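Local coordinates for GRAS family transcription factor containing protein, expressed (Oryza sativa Japonica Group, PDB 5HYZ), which is a probable transcription factor of plant development and abiotic stress resistance that binds DNA in vitro, forms homodimers and is represented here by its GRAS domain, at residues F92-A97 with N206-L211; K110-D115 with F195-D200; G117-I122 with P150-Q155; T140-T145 with V176-V181; L228-S233 with C321-V326. One frame throughout, in Å; residues are numbered along the deposited sequence.

Interaction 1 (F92-A97 with N206-L211); sequences FAHLTA and NFMLQL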
# COMPACT_ATOMS: atom_id res chain seq x y z
N PHE A 92 5.86 -1.08 -7.54
CA PHE A 92 5.68 -1.12 -9.00
C PHE A 92 6.54 -2.21 -9.62
O PHE A 92 6.13 -3.05 -10.43
CB PHE A 92 6.10 0.21 -9.60
CG PHE A 92 6.28 0.14 -11.10
CD1 PHE A 92 5.17 0.05 -11.94
CD2 PHE A 92 7.54 0.17 -11.65
CE1 PHE A 92 5.35 -0.03 -13.32
CE2 PHE A 92 7.72 0.07 -13.06
CZ PHE A 92 6.63 -0.03 -13.86
N ALA A 93 7.78 -2.16 -9.21
CA ALA A 93 8.71 -3.12 -9.83
C ALA A 93 8.33 -4.58 -9.50
O ALA A 93 8.19 -5.46 -10.38
CB ALA A 93 10.11 -2.79 -9.31
N HIS A 94 8.15 -4.84 -8.21
CA HIS A 94 7.76 -6.22 -7.80
C HIS A 94 6.49 -6.74 -8.41
O HIS A 94 6.42 -7.88 -8.84
CB HIS A 94 7.55 -6.27 -6.26
CG HIS A 94 8.79 -6.01 -5.51
ND1 HIS A 94 8.80 -5.68 -4.16
CD2 HIS A 94 10.09 -6.03 -5.91
CE1 HIS A 94 10.05 -5.52 -3.77
NE2 HIS A 94 10.85 -5.73 -4.81
N LEU A 95 5.45 -5.95 -8.34
CA LEU A 95 4.19 -6.43 -8.90
C LEU A 95 4.25 -6.62 -10.41
O LEU A 95 3.66 -7.56 -10.92
CB LEU A 95 3.01 -5.48 -8.55
CG LEU A 95 2.75 -5.52 -7.04
CD1 LEU A 95 1.46 -4.79 -6.66
CD2 LEU A 95 2.80 -6.94 -6.32
N THR A 96 4.98 -5.75 -11.12
CA THR A 96 5.03 -5.92 -12.56
C THR A 96 5.88 -7.18 -12.94
O THR A 96 5.48 -8.00 -13.80
CB THR A 96 5.62 -4.66 -13.22
OG1 THR A 96 4.81 -3.56 -12.83
CG2 THR A 96 5.58 -4.76 -14.74
N ALA A 97 7.00 -7.34 -12.26
CA ALA A 97 7.79 -8.56 -12.42
C ALA A 97 6.96 -9.83 -12.09
O ALA A 97 6.99 -10.83 -12.83
CB ALA A 97 9.02 -8.48 -11.53
N ASN A 206 15.00 -13.51 -11.34
CA ASN A 206 14.57 -12.16 -11.03
C ASN A 206 15.81 -11.27 -10.72
O ASN A 206 16.64 -11.60 -9.86
CB ASN A 206 13.60 -12.22 -9.82
CG ASN A 206 13.00 -10.89 -9.48
OD1 ASN A 206 12.07 -10.45 -10.20
ND2 ASN A 206 13.36 -10.31 -8.30
N PHE A 207 15.97 -10.16 -11.45
CA PHE A 207 16.99 -9.18 -11.15
C PHE A 207 16.32 -7.83 -10.84
O PHE A 207 16.11 -7.02 -11.75
CB PHE A 207 17.88 -8.95 -12.35
CG PHE A 207 18.76 -10.13 -12.71
CD1 PHE A 207 19.92 -10.38 -11.98
CD2 PHE A 207 18.41 -10.98 -13.78
CE1 PHE A 207 20.76 -11.43 -12.35
CE2 PHE A 207 19.25 -12.05 -14.14
CZ PHE A 207 20.44 -12.26 -13.41
N MSE A 208 16.00 -7.56 -9.59
CA MSE A 208 15.31 -6.27 -9.31
C MSE A 208 16.30 -5.33 -8.64
O MSE A 208 16.80 -5.56 -7.50
CB MSE A 208 14.06 -6.42 -8.39
CG MSE A 208 13.10 -7.44 -8.88
SE MSE A 208 12.06 -6.20 -10.24
CE MSE A 208 12.55 -4.64 -8.77
N LEU A 209 16.65 -4.26 -9.36
CA LEU A 209 17.61 -3.25 -8.86
C LEU A 209 18.89 -3.92 -8.36
O LEU A 209 19.32 -3.71 -7.22
CB LEU A 209 16.96 -2.42 -7.76
CG LEU A 209 15.69 -1.68 -8.20
CD1 LEU A 209 15.15 -0.77 -7.07
CD2 LEU A 209 15.97 -0.87 -9.50
N GLN A 210 19.48 -4.76 -9.20
CA GLN A 210 20.60 -5.55 -8.75
C GLN A 210 21.70 -5.53 -9.79
O GLN A 210 22.87 -5.37 -9.46
CB GLN A 210 20.16 -7.00 -8.51
CG GLN A 210 21.36 -7.98 -8.25
CD GLN A 210 22.04 -7.64 -7.00
OE1 GLN A 210 21.42 -7.14 -6.07
NE2 GLN A 210 23.36 -7.85 -6.96
N LEU A 211 21.33 -5.71 -11.06
CA LEU A 211 22.31 -5.98 -12.08
C LEU A 211 23.18 -4.77 -12.32
O LEU A 211 24.35 -4.91 -12.73
CB LEU A 211 21.60 -6.43 -13.36
CG LEU A 211 22.17 -7.44 -14.29
CD1 LEU A 211 22.75 -8.65 -13.47
CD2 LEU A 211 21.08 -7.83 -15.34
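Met-208, a selenomethionine on strand 202-208, meets Ala-93, His-94 and Ala-97 on helix 89-104. Its SE atom carries the contact: Met-208 SE lies 4.0 Å from Ala-97 CB and 3.9 Å from Ala-93 O, so it rests against the Ala-93 to Ala-97 turn. The terminal methyl is modelled less reliably. Met-208 CE to Ala-93 CB measures 3.1 Å, too close for two carbons, and chi3 is an unusual -32°; the placement of CE is therefore doubtful, and so is its modelled approach to CD2 of the His-94 ring. One turn along the helix from Ala-93, Ala-97 CB also faces Asn-206 OD1 at 3.9 Å, a packing contact rather than a polar bond. Three hydrogen bonds to residues beyond the two segments hold the Asn-206 amide: OD1 is bonded to Thr-238 OG1 and Gln-123 NE2, and ND2 to Asp-115 OD1. Those bonds satisfy the buried amide and fix its rotation. Ala-93 and Ala-97 give the helix small side chains on this face, and the axes approach to 10.0 Å and run nearly antiparallel, at 160°. A helix laid in this way along the parallel part of the mixed sheet, formed by strands 110-118, 202-208 and 236-242, is the alpha/beta layering of the Rossmann-like part of the GRAS domain.

Interaction 2 (K110-D115 with F195-D200); sequences KIHIVD and FLVEPD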
# COMPACT_ATOMS: atom_id res chain seq x y z
N LYS A 110 5.35 -27.12 -10.90
CA LYS A 110 6.46 -26.90 -9.95
C LYS A 110 7.27 -25.71 -10.45
O LYS A 110 7.61 -25.65 -11.63
CB LYS A 110 7.36 -28.14 -9.87
CG LYS A 110 6.59 -29.38 -9.44
CD LYS A 110 7.61 -30.49 -9.22
CE LYS A 110 6.96 -31.87 -9.25
NZ LYS A 110 8.02 -32.91 -8.98
N ILE A 111 7.53 -24.77 -9.55
CA ILE A 111 8.16 -23.53 -9.93
C ILE A 111 9.37 -23.28 -9.05
O ILE A 111 9.34 -23.49 -7.82
CB ILE A 111 7.15 -22.36 -9.79
CG1 ILE A 111 6.02 -22.52 -10.87
CG2 ILE A 111 7.89 -20.99 -10.00
CD1 ILE A 111 4.84 -21.56 -10.70
N HIS A 112 10.46 -22.81 -9.67
CA HIS A 112 11.65 -22.48 -8.90
C HIS A 112 12.02 -21.05 -9.21
O HIS A 112 12.35 -20.73 -10.37
CB HIS A 112 12.79 -23.44 -9.30
CG HIS A 112 14.04 -23.25 -8.52
ND1 HIS A 112 15.16 -24.01 -8.77
CD2 HIS A 112 14.38 -22.39 -7.53
CE1 HIS A 112 16.12 -23.65 -7.93
NE2 HIS A 112 15.68 -22.67 -7.17
N ILE A 113 11.97 -20.17 -8.22
CA ILE A 113 12.35 -18.75 -8.39
C ILE A 113 13.82 -18.54 -7.98
O ILE A 113 14.20 -18.95 -6.89
CB ILE A 113 11.48 -17.85 -7.47
CG1 ILE A 113 9.98 -18.04 -7.74
CG2 ILE A 113 11.90 -16.35 -7.57
CD1 ILE A 113 9.59 -17.75 -9.19
N VAL A 114 14.62 -17.91 -8.83
CA VAL A 114 15.98 -17.53 -8.44
C VAL A 114 16.02 -16.04 -8.32
O VAL A 114 15.86 -15.33 -9.30
CB VAL A 114 17.03 -18.06 -9.46
CG1 VAL A 114 18.49 -17.64 -8.98
CG2 VAL A 114 16.89 -19.56 -9.53
N ASP A 115 16.22 -15.54 -7.11
CA ASP A 115 16.24 -14.10 -6.88
C ASP A 115 17.66 -13.59 -6.69
O ASP A 115 18.27 -13.84 -5.61
CB ASP A 115 15.37 -13.72 -5.65
CG ASP A 115 15.09 -12.22 -5.58
OD1 ASP A 115 15.41 -11.47 -6.52
OD2 ASP A 115 14.48 -11.75 -4.58
N PHE A 195 22.62 -23.91 -8.05
CA PHE A 195 21.20 -23.55 -7.93
C PHE A 195 20.29 -24.76 -7.78
O PHE A 195 19.10 -24.59 -7.51
CB PHE A 195 20.83 -22.69 -9.16
CG PHE A 195 21.58 -21.39 -9.16
CD1 PHE A 195 22.90 -21.30 -9.64
CD2 PHE A 195 21.00 -20.26 -8.58
CE1 PHE A 195 23.58 -20.06 -9.58
CE2 PHE A 195 21.66 -19.08 -8.50
CZ PHE A 195 22.96 -18.95 -8.98
N LEU A 196 20.85 -25.97 -7.97
CA LEU A 196 20.10 -27.21 -7.72
C LEU A 196 18.76 -27.24 -8.50
O LEU A 196 17.70 -27.60 -7.96
CB LEU A 196 19.87 -27.40 -6.21
CG LEU A 196 21.19 -27.46 -5.44
CD1 LEU A 196 20.88 -27.35 -3.93
CD2 LEU A 196 21.83 -28.83 -5.71
N VAL A 197 18.81 -26.86 -9.77
CA VAL A 197 17.61 -26.86 -10.62
C VAL A 197 17.28 -28.28 -11.00
O VAL A 197 18.15 -29.15 -11.05
CB VAL A 197 17.79 -25.98 -11.88
CG1 VAL A 197 18.00 -24.51 -11.48
CG2 VAL A 197 18.91 -26.52 -12.78
N GLU A 198 16.00 -28.56 -11.15
CA GLU A 198 15.51 -29.91 -11.47
C GLU A 198 14.75 -29.89 -12.78
O GLU A 198 14.11 -28.88 -13.15
CB GLU A 198 14.61 -30.42 -10.36
CG GLU A 198 15.37 -30.46 -9.07
CD GLU A 198 14.66 -31.14 -7.95
OE1 GLU A 198 13.41 -31.00 -7.82
OE2 GLU A 198 15.36 -31.82 -7.18
N PRO A 199 14.80 -31.01 -13.50
CA PRO A 199 14.23 -31.01 -14.85
C PRO A 199 12.70 -30.84 -14.86
O PRO A 199 12.16 -30.37 -15.86
CB PRO A 199 14.67 -32.38 -15.41
CG PRO A 199 14.80 -33.25 -14.20
CD PRO A 199 15.32 -32.33 -13.10
N ASP A 200 12.01 -31.15 -13.77
CA ASP A 200 10.55 -31.06 -13.82
C ASP A 200 9.96 -29.73 -13.30
O ASP A 200 8.77 -29.68 -12.98
CB ASP A 200 9.94 -32.24 -13.03
CG ASP A 200 10.35 -32.25 -11.54
OD1 ASP A 200 11.26 -31.48 -11.12
OD2 ASP A 200 9.75 -33.02 -10.76
O HOH W 1 6.33 -28.26 -13.70
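Lys-110 and Asp-200 supply the ionic part of this contact. The lysine chain is extended beyond CG and crosses the aspartate obliquely, ending with NZ 2.5 Å from OD2 of Asp-200. This is a salt bridge with a hydrogen bond, although so short a length should be taken with caution. Asp-200 holds CG in the crowded position between its backbone N and carbonyl carbon (chi1 60°), which brings the carboxylate toward Lys-110, where OD2 takes the bond. The other oxygen, OD1, has a long, weak ion pair with Arg-141. A water adds a second polar link: it accepts from Lys-110 N at 3.2 Å and donates to Asp-200 O at 2.9 Å. Carbon-to-oxygen contact follows at His-112, whose CE1 meets Phe-195 O at 3.2 Å, the oxygen lying at the ring edge and in the ring plane. Val-197 CG1 is a van der Waals neighbour of the same imidazole. Apolar contact comes from Val-114 CG1, which approaches CE2 of Phe-195 to 3.5 Å, the side chains crossing at about a right angle. The imidazole nitrogens have partners of their own, NE2 bonding Thr-145 OG1 and ND1 bonding Glu-201 OE2. Chemically, then, the contact grades from charged at the strand's start to apolar further along, and the CE1-H of this VHIID-motif histidine, between two ring nitrogens, is probably somewhat acidic, consistent with its short approach to Phe-195 O.

Interaction 3 (G117-I122 with P150-Q155); sequences GIVQGI and PLLGPQ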
# COMPACT_ATOMS: atom_id res chain seq x y z
N GLY A 117 19.55 -10.85 -5.66
CA GLY A 117 19.50 -9.61 -4.93
C GLY A 117 18.23 -9.51 -4.10
O GLY A 117 17.58 -8.49 -4.10
N ILE A 118 17.88 -10.55 -3.35
CA ILE A 118 16.73 -10.42 -2.45
C ILE A 118 16.99 -9.44 -1.30
O ILE A 118 18.08 -9.36 -0.78
CB ILE A 118 16.31 -11.80 -1.88
CG1 ILE A 118 15.05 -11.70 -1.01
CG2 ILE A 118 17.44 -12.42 -1.01
CD1 ILE A 118 14.37 -13.07 -0.84
N VAL A 119 15.98 -8.64 -0.93
CA VAL A 119 16.13 -7.75 0.23
C VAL A 119 15.27 -8.31 1.38
O VAL A 119 15.79 -8.87 2.31
CB VAL A 119 15.70 -6.26 -0.12
CG1 VAL A 119 15.87 -5.39 1.13
CG2 VAL A 119 16.60 -5.77 -1.28
N GLN A 120 13.97 -8.23 1.27
CA GLN A 120 13.04 -8.75 2.28
C GLN A 120 12.11 -9.70 1.49
O GLN A 120 12.24 -9.94 0.30
CB GLN A 120 12.20 -7.67 2.97
CG GLN A 120 12.89 -6.75 4.02
CD GLN A 120 13.71 -7.47 5.12
OE1 GLN A 120 14.91 -7.66 4.98
NE2 GLN A 120 13.07 -7.79 6.24
N GLY A 121 11.17 -10.27 2.16
CA GLY A 121 10.48 -11.26 1.34
C GLY A 121 9.25 -10.80 0.57
O GLY A 121 8.58 -11.61 -0.04
N ILE A 122 8.96 -9.51 0.58
CA ILE A 122 7.56 -9.15 0.20
C ILE A 122 7.23 -9.45 -1.26
O ILE A 122 6.10 -9.85 -1.56
CB ILE A 122 7.28 -7.66 0.55
CG1 ILE A 122 5.74 -7.44 0.51
CG2 ILE A 122 8.02 -6.77 -0.39
CD1 ILE A 122 5.26 -6.07 1.04
N PRO A 150 23.08 -6.41 -2.02
CA PRO A 150 24.08 -5.60 -1.33
C PRO A 150 23.44 -4.70 -0.27
O PRO A 150 24.13 -4.32 0.69
CB PRO A 150 24.72 -4.77 -2.46
CG PRO A 150 24.49 -5.56 -3.66
CD PRO A 150 23.21 -6.29 -3.48
N LEU A 151 22.17 -4.35 -0.43
CA LEU A 151 21.47 -3.53 0.58
C LEU A 151 21.47 -4.20 1.97
O LEU A 151 21.43 -3.51 2.99
CB LEU A 151 20.04 -3.25 0.18
CG LEU A 151 19.73 -2.23 -0.92
CD1 LEU A 151 18.42 -2.54 -1.60
CD2 LEU A 151 19.71 -0.82 -0.36
N LEU A 152 21.53 -5.53 2.01
CA LEU A 152 21.60 -6.22 3.31
C LEU A 152 22.99 -6.19 3.98
O LEU A 152 23.15 -6.69 5.09
CB LEU A 152 21.16 -7.67 3.17
CG LEU A 152 19.74 -7.91 2.62
CD1 LEU A 152 19.48 -9.43 2.51
CD2 LEU A 152 18.71 -7.22 3.51
N GLY A 153 23.99 -5.63 3.31
CA GLY A 153 25.32 -5.53 3.88
C GLY A 153 26.13 -6.81 3.91
O GLY A 153 25.73 -7.86 3.39
N PRO A 154 27.32 -6.74 4.54
CA PRO A 154 28.22 -7.89 4.61
C PRO A 154 27.75 -8.93 5.63
O PRO A 154 28.33 -10.04 5.70
CB PRO A 154 29.55 -7.25 5.04
CG PRO A 154 29.11 -6.07 5.86
CD PRO A 154 27.85 -5.57 5.24
N GLN A 155 26.74 -8.59 6.41
CA GLN A 155 26.25 -9.50 7.43
C GLN A 155 24.78 -9.82 7.25
O GLN A 155 23.99 -9.44 8.08
CB GLN A 155 26.47 -8.92 8.82
CG GLN A 155 27.97 -8.81 9.14
CD GLN A 155 28.27 -7.89 10.32
OE1 GLN A 155 27.86 -6.71 10.35
NE2 GLN A 155 28.99 -8.43 11.32
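Leu-152 reaches across to Ile-118 and Val-119 with its branched end. From CB, chi1 of -58° sets CG beside the backbone N and anti to the carbonyl carbon, and Leu-152 CG comes within 4.1 Å of Val-119 O. Both methyls meet Val-119 O, and CD1 also meets a second carbonyl, with Leu-152 CD1 3.6 Å from Ile-118 O. Leu-152 CD2 is 3.6 Å from Val-119 O and also touches the valine side chain at CG1. The other valine methyl, Val-119 CG2, meets Leu-151 CD1 at 3.7 Å, so the two gamma methyls touch successive leucines of the 3-10 turn 150-152. That turn is closed by Gly-153 N bonding to Pro-150 O at 2.9 Å. Both segments extend from the C-terminal ends of adjacent parallel strands, 110-118 and 141-148. Helix 157-174 meets Leu-152 through Ser-159 and Leu-160, while Tyr-80 of helix 74-86 touches Val-119 and Leu-151, so the contact sits where these two helices approach the strand ends.

Interaction 4 (T140-T145 with V176-V181); sequences TRIRIT and VDFEFV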
# COMPACT_ATOMS: atom_id res chain seq x y z
N THR A 140 2.06 -27.36 -7.19
CA THR A 140 2.28 -28.33 -6.12
C THR A 140 3.56 -28.06 -5.35
O THR A 140 3.71 -28.52 -4.24
CB THR A 140 2.30 -29.75 -6.67
OG1 THR A 140 3.35 -29.88 -7.64
CG2 THR A 140 1.00 -30.04 -7.32
N ARG A 141 4.50 -27.31 -5.93
CA ARG A 141 5.70 -26.97 -5.17
C ARG A 141 6.27 -25.65 -5.68
O ARG A 141 6.34 -25.43 -6.90
CB ARG A 141 6.78 -28.07 -5.34
CG ARG A 141 8.06 -27.80 -4.47
CD ARG A 141 9.18 -28.84 -4.74
NE ARG A 141 9.67 -28.80 -6.12
CZ ARG A 141 10.71 -29.49 -6.57
NH1 ARG A 141 11.33 -30.31 -5.72
NH2 ARG A 141 11.11 -29.39 -7.85
N ILE A 142 6.69 -24.81 -4.74
CA ILE A 142 7.41 -23.59 -5.07
C ILE A 142 8.72 -23.57 -4.27
O ILE A 142 8.70 -23.70 -3.02
CB ILE A 142 6.54 -22.34 -4.74
CG1 ILE A 142 5.31 -22.40 -5.66
CG2 ILE A 142 7.36 -21.07 -4.97
CD1 ILE A 142 4.06 -21.76 -5.05
N ARG A 143 9.85 -23.42 -4.99
CA ARG A 143 11.14 -23.25 -4.34
C ARG A 143 11.70 -21.89 -4.66
O ARG A 143 11.49 -21.37 -5.76
CB ARG A 143 12.12 -24.33 -4.86
CG ARG A 143 11.71 -25.70 -4.42
CD ARG A 143 12.96 -26.62 -4.48
NE ARG A 143 13.42 -26.81 -5.83
CZ ARG A 143 14.70 -26.93 -6.22
NH1 ARG A 143 15.71 -26.81 -5.37
NH2 ARG A 143 14.96 -27.15 -7.49
N ILE A 144 12.35 -21.26 -3.70
CA ILE A 144 13.03 -19.99 -3.93
C ILE A 144 14.50 -20.11 -3.52
O ILE A 144 14.82 -20.63 -2.45
CB ILE A 144 12.34 -18.84 -3.14
CG1 ILE A 144 10.87 -18.78 -3.57
CG2 ILE A 144 13.06 -17.50 -3.43
CD1 ILE A 144 10.18 -17.50 -3.10
N THR A 145 15.39 -19.70 -4.42
CA THR A 145 16.82 -19.62 -4.10
C THR A 145 17.20 -18.15 -4.07
O THR A 145 17.03 -17.46 -5.08
CB THR A 145 17.66 -20.40 -5.16
OG1 THR A 145 17.28 -21.78 -5.13
CG2 THR A 145 19.15 -20.23 -4.80
N VAL A 176 0.64 -24.68 0.42
CA VAL A 176 1.56 -25.07 -0.69
C VAL A 176 2.91 -25.54 -0.19
O VAL A 176 3.43 -24.97 0.78
CB VAL A 176 1.83 -23.91 -1.68
CG1 VAL A 176 0.58 -23.40 -2.22
CG2 VAL A 176 2.45 -22.78 -0.99
N ASP A 177 3.44 -26.60 -0.83
CA ASP A 177 4.79 -27.11 -0.48
C ASP A 177 5.80 -26.05 -0.90
O ASP A 177 5.74 -25.58 -2.05
CB ASP A 177 5.06 -28.45 -1.18
CG ASP A 177 6.39 -29.13 -0.75
OD1 ASP A 177 6.93 -28.86 0.35
OD2 ASP A 177 6.88 -29.99 -1.54
N PHE A 178 6.67 -25.66 0.02
CA PHE A 178 7.52 -24.49 -0.22
C PHE A 178 8.92 -24.69 0.36
O PHE A 178 9.06 -25.22 1.45
CB PHE A 178 6.87 -23.24 0.40
CG PHE A 178 7.72 -22.01 0.33
CD1 PHE A 178 7.77 -21.25 -0.86
CD2 PHE A 178 8.45 -21.60 1.43
CE1 PHE A 178 8.57 -20.10 -0.94
CE2 PHE A 178 9.27 -20.47 1.38
CZ PHE A 178 9.33 -19.69 0.19
N GLU A 179 9.95 -24.18 -0.31
CA GLU A 179 11.30 -24.16 0.26
C GLU A 179 11.97 -22.84 -0.10
O GLU A 179 11.73 -22.33 -1.19
CB GLU A 179 12.17 -25.28 -0.33
CG GLU A 179 11.46 -26.63 -0.25
CD GLU A 179 12.32 -27.78 -0.76
OE1 GLU A 179 13.33 -27.56 -1.49
OE2 GLU A 179 11.95 -28.93 -0.44
N PHE A 180 12.81 -22.35 0.79
CA PHE A 180 13.66 -21.16 0.54
C PHE A 180 15.07 -21.52 1.00
O PHE A 180 15.23 -22.03 2.14
CB PHE A 180 13.16 -19.96 1.35
CG PHE A 180 14.02 -18.70 1.20
CD1 PHE A 180 15.19 -18.50 1.97
CD2 PHE A 180 13.64 -17.70 0.30
CE1 PHE A 180 15.99 -17.39 1.82
CE2 PHE A 180 14.40 -16.54 0.15
CZ PHE A 180 15.60 -16.39 0.91
N VAL A 181 16.06 -21.25 0.16
CA VAL A 181 17.45 -21.37 0.61
C VAL A 181 18.25 -20.17 0.12
O VAL A 181 17.91 -19.60 -0.94
CB VAL A 181 18.05 -22.73 0.06
CG1 VAL A 181 18.27 -22.69 -1.44
CG2 VAL A 181 19.35 -22.97 0.65
O HOH W 2 5.77 -31.13 -3.46
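Ile-144 and Glu-179 share the shortest of four backbone bonds: Ile-144 N gives to Glu-179 O at 2.8 Å, with 157° at the hydrogen. Glu-179 N in turn gives to Ile-142 O at 3.0 Å, Ile-142 N to Asp-177 O, and Val-181 N to Ile-144 O. Each isoleucine thus bonds the residues flanking its partner, Phe-178 or Phe-180, the pattern of a parallel pair, and the strand directions differ by only 7°. A CA-H...O contact from Phe-178 CA to Ile-142 O (3.1 Å) supplements the N-H bonds. On the face bearing Arg-143 and Glu-179 these side chains run alongside each other. Glu-179 OE1 lies 3.2 Å from Arg-143 CD but 4.4 Å from Arg-143 NE, beyond a salt bridge, and the guanidinium and carboxylate planes stand 86° apart. The guanidinium NH2 instead serves Glu-201 OE2 and Leu-196 O. On the isoleucine face, Ile-144 touches two rings of the neighbouring strand: its CD1 lies at the edge of the Phe-178 ring, in plane, 3.7 Å from CE1, and its CG2 is 3.8 Å from Phe-180 CD2. Helix 157-174, the connection of this beta-alpha-beta unit, packs on Phe-178 and Phe-180; helix 122-132 meets Ile-142 and Ile-144, and strand 110-118 pairs with the other edge of 141-148.

Interaction 5 (L228-S233 with C321-V326); sequences LAKSLS and CGFEPV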
# COMPACT_ATOMS: atom_id res chain seq x y z
N LEU A 228 24.90 -17.30 -16.64
CA LEU A 228 24.51 -18.19 -15.60
C LEU A 228 22.98 -18.30 -15.55
O LEU A 228 22.43 -19.38 -15.47
CB LEU A 228 25.07 -17.69 -14.28
CG LEU A 228 24.74 -18.41 -13.02
CD1 LEU A 228 25.30 -19.85 -13.10
CD2 LEU A 228 25.39 -17.68 -11.83
N ALA A 229 22.30 -17.16 -15.61
CA ALA A 229 20.82 -17.20 -15.64
C ALA A 229 20.28 -18.01 -16.85
O ALA A 229 19.39 -18.89 -16.72
CB ALA A 229 20.28 -15.78 -15.70
N LYS A 230 20.86 -17.77 -18.02
CA LYS A 230 20.42 -18.43 -19.24
C LYS A 230 20.62 -19.92 -19.13
O LYS A 230 19.81 -20.70 -19.61
CB LYS A 230 21.21 -17.85 -20.47
CG LYS A 230 20.81 -18.37 -21.88
CD LYS A 230 19.47 -17.75 -22.38
CE LYS A 230 19.04 -18.17 -23.84
NZ LYS A 230 17.59 -17.67 -24.18
N SER A 231 21.67 -20.32 -18.45
CA SER A 231 21.96 -21.76 -18.33
C SER A 231 20.92 -22.49 -17.48
O SER A 231 20.83 -23.73 -17.50
CB SER A 231 23.35 -21.98 -17.73
OG SER A 231 23.40 -21.75 -16.32
N LEU A 232 20.10 -21.74 -16.73
CA LEU A 232 19.05 -22.38 -15.94
C LEU A 232 17.78 -22.67 -16.74
O LEU A 232 16.78 -23.17 -16.22
CB LEU A 232 18.73 -21.48 -14.72
CG LEU A 232 19.93 -21.09 -13.86
CD1 LEU A 232 19.44 -20.29 -12.63
CD2 LEU A 232 20.72 -22.35 -13.37
N SER A 233 17.86 -22.36 -18.01
CA SER A 233 16.78 -22.44 -19.00
C SER A 233 15.47 -21.81 -18.46
O SER A 233 14.43 -22.47 -18.44
CB SER A 233 16.48 -23.88 -19.41
OG SER A 233 17.61 -24.42 -20.05
N CYS A 321 23.43 -11.60 -24.80
CA CYS A 321 23.53 -12.81 -24.02
C CYS A 321 22.50 -13.83 -24.44
O CYS A 321 22.36 -14.86 -23.81
CB CYS A 321 23.43 -12.47 -22.51
SG CYS A 321 24.90 -11.53 -21.96
N GLY A 322 21.78 -13.56 -25.52
CA GLY A 322 20.96 -14.59 -26.10
C GLY A 322 19.50 -14.53 -25.67
O GLY A 322 18.75 -15.43 -26.01
N PHE A 323 19.10 -13.50 -24.92
CA PHE A 323 17.67 -13.36 -24.53
C PHE A 323 16.86 -12.60 -25.55
O PHE A 323 17.42 -11.80 -26.28
CB PHE A 323 17.58 -12.62 -23.19
CG PHE A 323 18.12 -13.43 -22.03
CD1 PHE A 323 17.36 -14.48 -21.48
CD2 PHE A 323 19.38 -13.15 -21.52
CE1 PHE A 323 17.82 -15.24 -20.38
CE2 PHE A 323 19.90 -13.91 -20.42
CZ PHE A 323 19.11 -14.97 -19.87
N GLU A 324 15.55 -12.77 -25.53
CA GLU A 324 14.66 -12.00 -26.40
C GLU A 324 13.57 -11.37 -25.53
O GLU A 324 13.19 -11.95 -24.50
CB GLU A 324 14.03 -12.91 -27.48
CG GLU A 324 12.96 -13.80 -26.93
CD GLU A 324 12.41 -14.82 -27.92
OE1 GLU A 324 12.98 -14.96 -29.01
OE2 GLU A 324 11.40 -15.48 -27.58
N PRO A 325 13.05 -10.23 -25.94
CA PRO A 325 11.99 -9.55 -25.19
C PRO A 325 10.73 -10.39 -25.11
O PRO A 325 10.37 -11.14 -26.03
CB PRO A 325 11.74 -8.25 -25.98
CG PRO A 325 12.83 -8.15 -26.99
CD PRO A 325 13.40 -9.54 -27.20
N VAL A 326 10.06 -10.29 -23.96
CA VAL A 326 8.75 -10.93 -23.75
C VAL A 326 7.75 -9.80 -23.48
O VAL A 326 7.95 -8.99 -22.57
CB VAL A 326 8.81 -11.91 -22.56
CG1 VAL A 326 7.42 -12.45 -22.24
CG2 VAL A 326 9.81 -13.07 -22.90
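Gly-322 and Phe-323 belong to the Schellman motif that ends helix 311-320, and Lys-230, near the end of helix 220-231, lies against them. The motif is identified by its nested 6→1 and 5→2 hydrogen bonds, Phe-323 N to Met-318 O and Gly-322 N to Glu-319 O, with Gly-322 at positive phi as the C-prime residue. The Lys-230 and Phe-323 side chains run alongside each other with opposite headings. Lys-230 CB rests 3.6 Å from CZ of Phe-323, and the bend at chi2 (75°) carries CD over one face of the ring, toward the rim. The CD atom of Lys-230 is 3.9 Å from the Phe-323 centroid and 24° off the normal, a CH-pi contact. Beyond it, Lys-230 NZ donates to Gly-322 O at 3.1 Å, from well above the carbonyl plane (50° out of it). Ala-229 CB adds a looser apolar touch, 4.4 Å from Phe-323 CZ. Phe-323 also packs on Met-318 and on Trp-374 of strand 366-374. One lysine thus does two jobs: its CD packs over one face of the ring, while its ammonium bonds a carbonyl at a helix C-terminus, where the partial negative charge probably makes a cation welcome.

Overall arrangement
From the N terminus, helix 89-104 opens interaction 1, strand 110-118 opens interaction 2 and then interaction 3, and strand 141-148 opens interaction 4. The closures come in another order: 150-155 closes interaction 3, 176-181 interaction 4, 195-200 interaction 2 and 206-211 interaction 1. Interactions 3 and 4 therefore cross, both lying within the span of interaction 2, itself within that of interaction 1. Interaction 5 follows in series. Some pairs touch directly: Ile-118 CD1 packs on Phe-180 CE2, and Leu-232 meets Val-114, Phe-195 and Val-197. Together they tie the parallel strands to helix 89-104 and the 157-174 crossover, and helix 220-231 to the C-terminal SAW region.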